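Local coordinates for ABC transporter, substrate binding protein (PDB 3C9H), which probably captures a solute in the periplasm and hands it to an ABC transporter, and binds a magnesium ion, at residues K101-G106 and N127-L132. Numbering follows the deposited sequence.
Sequences KLSNDG and NTAYAL
Ser103, in the last turn of helix 96-104, sets its hydroxymethyl group against Thr128, just before strand 129-131, and Ala129, its first residue, a helix-on-sheet contact within a periplasmic binding protein fold. Thr128 and Ala129 both face Trp125 on the antiparallel neighbour strand 124-125, which makes a classic beta bulge, and both direct their CB atoms toward the helix.

Between the two segments the contact is van der Waals. Ser103 OG meets the methyl CB of Ala129 at 3.6 Å, and Thr128 CG2 lies farther off, at 4.1 Å from the same OG. The threonine presents its methyl rather than its hydroxyl because CG2 stands anti to the backbone N while OG1 sits beside that N (chi1 -61°). Only about 91 Å² is buried, both sides summed, and the CA atoms of Ser103 and Ala129 are 6.7 Å apart, with only a hydroxymethyl and a methyl between them.

The polar ends are satisfied within their own parts of the chain. Ser103 OG bonds back to the carbonyl O of Gln99, one turn earlier, and Thr128 OG1 to Arg126 O. Ala129 lies beside strand 258-268, touching Ile264, and Ser103 touches Leu266 of the same strand.

Charge pairing belongs to the far flank of the helix. There the chain of Lys101, extended as far as CE and then turned at its last bond (chi4 52°), reaches along to Asp105 in a salt bridge of 3.0 Å from NZ to the syn lone pair of OD2.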
ATOM      1  N   LYS A 101      -4.635 -14.288   1.837  1.00 22.45           N
ATOM      2  CA  LYS A 101      -5.341 -15.317   1.046  1.00 23.59           C
ATOM      3  C   LYS A 101      -4.428 -16.253   0.236  1.00 23.43           C
ATOM      4  O   LYS A 101      -4.610 -17.463   0.288  1.00 23.85           O
ATOM      5  CB  LYS A 101      -6.416 -14.706   0.149  1.00 23.80           C
ATOM      6  CG  LYS A 101      -7.234 -15.757  -0.609  1.00 24.72           C
ATOM      7  CD  LYS A 101      -8.477 -15.150  -1.178  1.00 25.89           C
ATOM      8  CE  LYS A 101      -9.409 -16.215  -1.829  1.00 27.35           C
ATOM      9  NZ  LYS A 101      -9.749 -17.411  -0.931  1.00 30.75           N
ATOM     10  N   LEU A 102      -3.470 -15.725  -0.536  1.00 23.25           N
ATOM     11  CA  LEU A 102      -2.507 -16.592  -1.215  1.00 23.09           C
ATOM     12  C   LEU A 102      -1.864 -17.553  -0.233  1.00 23.11           C
ATOM     13  O   LEU A 102      -1.775 -18.743  -0.499  1.00 22.74           O
ATOM     14  CB  LEU A 102      -1.383 -15.819  -1.908  1.00 22.15           C
ATOM     15  CG  LEU A 102      -1.649 -14.985  -3.156  1.00 21.37           C
ATOM     16  CD1 LEU A 102      -0.386 -14.165  -3.478  1.00 19.55           C
ATOM     17  CD2 LEU A 102      -2.052 -15.836  -4.336  1.00 18.30           C
ATOM     18  N   SER A 103      -1.410 -17.020   0.900  1.00 23.66           N
ATOM     19  CA  SER A 103      -0.692 -17.794   1.895  1.00 24.32           C
ATOM     20  C   SER A 103      -1.607 -18.861   2.510  1.00 25.27           C
ATOM     21  O   SER A 103      -1.200 -20.022   2.725  1.00 24.95           O
ATOM     22  CB  SER A 103      -0.145 -16.849   2.969  1.00 24.36           C
ATOM     23  OG  SER A 103       0.748 -15.895   2.405  1.00 25.51           O
ATOM     24  N   ASN A 104      -2.846 -18.477   2.777  1.00 26.45           N
ATOM     25  CA  ASN A 104      -3.845 -19.423   3.288  1.00 27.11           C
ATOM     26  C   ASN A 104      -4.204 -20.556   2.287  1.00 27.70           C
ATOM     27  O   ASN A 104      -4.507 -21.679   2.692  1.00 28.60           O
ATOM     28  CB  ASN A 104      -5.094 -18.640   3.689  1.00 27.64           C
ATOM     29  CG  ASN A 104      -6.052 -19.452   4.518  1.00 30.19           C
ATOM     30  OD1 ASN A 104      -7.141 -19.806   4.042  1.00 38.99           O
ATOM     31  ND2 ASN A 104      -5.665 -19.771   5.748  1.00 32.13           N
ATOM     32  N   ASP A 105      -4.191 -20.270   0.988  1.00 27.54           N
ATOM     33  CA  ASP A 105      -4.667 -21.219  -0.019  1.00 27.29           C
ATOM     34  C   ASP A 105      -3.552 -22.057  -0.614  1.00 26.78           C
ATOM     35  O   ASP A 105      -3.786 -22.820  -1.555  1.00 26.91           O
ATOM     36  CB  ASP A 105      -5.416 -20.501  -1.146  1.00 28.44           C
ATOM     37  CG  ASP A 105      -6.730 -19.910  -0.699  1.00 30.24           C
ATOM     38  OD1 ASP A 105      -7.229 -20.314   0.362  1.00 37.07           O
ATOM     39  OD2 ASP A 105      -7.291 -19.050  -1.416  1.00 32.97           O
ATOM     40  N   GLY A 106      -2.340 -21.933  -0.078  1.00 25.26           N
ATOM     41  CA  GLY A 106      -1.245 -22.781  -0.519  1.00 24.93           C
ATOM     42  C   GLY A 106      -0.353 -22.217  -1.612  1.00 23.99           C
ATOM     43  O   GLY A 106       0.519 -22.928  -2.101  1.00 23.79           O
ATOM     44  N   ASN A 127       5.588 -17.608   9.551  1.00 23.02           N
ATOM     45  CA  ASN A 127       6.915 -17.484   8.918  1.00 22.50           C
ATOM     46  C   ASN A 127       6.820 -17.483   7.380  1.00 21.62           C
ATOM     47  O   ASN A 127       7.801 -17.750   6.684  1.00 20.82           O
ATOM     48  CB  ASN A 127       7.843 -18.604   9.412  1.00 22.60           C
ATOM     49  CG  ASN A 127       8.612 -18.241  10.685  1.00 23.58           C
ATOM     50  OD1 ASN A 127       9.656 -18.840  10.962  1.00 27.51           O
ATOM     51  ND2 ASN A 127       8.116 -17.291  11.454  1.00 19.64           N
ATOM     52  N   THR A 128       5.648 -17.102   6.883  1.00 20.81           N
ATOM     53  CA  THR A 128       5.295 -17.227   5.471  1.00 20.83           C
ATOM     54  C   THR A 128       5.006 -15.871   4.813  1.00 20.28           C
ATOM     55  O   THR A 128       5.621 -15.540   3.801  1.00 21.53           O
ATOM     56  CB  THR A 128       4.078 -18.180   5.295  1.00 19.87           C
ATOM     57  OG1 THR A 128       4.429 -19.473   5.796  1.00 20.98           O
ATOM     58  CG2 THR A 128       3.709 -18.337   3.799  1.00 20.36           C
ATOM     59  N   ALA A 129       4.045 -15.129   5.381  1.00 19.97           N
ATOM     60  CA  ALA A 129       3.711 -13.753   5.017  1.00 19.51           C
ATOM     61  C   ALA A 129       4.173 -12.785   6.110  1.00 19.55           C
ATOM     62  O   ALA A 129       3.819 -12.938   7.311  1.00 20.32           O
ATOM     63  CB  ALA A 129       2.208 -13.618   4.837  1.00 18.99           C
ATOM     64  N   TYR A 130       4.977 -11.810   5.711  1.00 18.40           N
ATOM     65  CA  TYR A 130       5.541 -10.832   6.620  1.00 18.56           C
ATOM     66  C   TYR A 130       5.133  -9.418   6.247  1.00 18.47           C
ATOM     67  O   TYR A 130       5.331  -8.984   5.100  1.00 17.77           O
ATOM     68  CB  TYR A 130       7.065 -10.905   6.573  1.00 18.39           C
ATOM     69  CG  TYR A 130       7.673 -12.223   7.013  1.00 18.16           C
ATOM     70  CD1 TYR A 130       8.048 -12.406   8.324  1.00 19.30           C
ATOM     71  CD2 TYR A 130       7.922 -13.265   6.103  1.00 17.64           C
ATOM     72  CE1 TYR A 130       8.636 -13.605   8.761  1.00 18.88           C
ATOM     73  CE2 TYR A 130       8.505 -14.470   6.532  1.00 18.05           C
ATOM     74  CZ  TYR A 130       8.860 -14.623   7.861  1.00 18.28           C
ATOM     75  OH  TYR A 130       9.446 -15.762   8.311  1.00 18.16           O
ATOM     76  N   ALA A 131       4.619  -8.688   7.219  1.00 18.83           N
ATOM     77  CA  ALA A 131       4.331  -7.268   7.075  1.00 19.28           C
ATOM     78  C   ALA A 131       5.637  -6.529   7.222  1.00 20.30           C
ATOM     79  O   ALA A 131       6.347  -6.711   8.227  1.00 21.36           O
ATOM     80  CB  ALA A 131       3.363  -6.792   8.176  1.00 19.75           C
ATOM     81  N   LEU A 132       5.961  -5.667   6.274  1.00 20.07           N
ATOM     82  CA  LEU A 132       7.310  -5.049   6.229  1.00 20.02           C
ATOM     83  C   LEU A 132       7.399  -3.531   6.378  1.00 20.78           C
ATOM     84  O   LEU A 132       8.510  -2.994   6.518  1.00 20.72           O
ATOM     85  CB  LEU A 132       8.025  -5.472   4.933  1.00 20.64           C
ATOM     86  CG  LEU A 132       8.173  -6.988   4.758  1.00 20.90           C
ATOM     87  CD1 LEU A 132       8.605  -7.335   3.300  1.00 21.84           C
ATOM     88  CD2 LEU A 132       9.165  -7.542   5.777  1.00 22.88           C
TER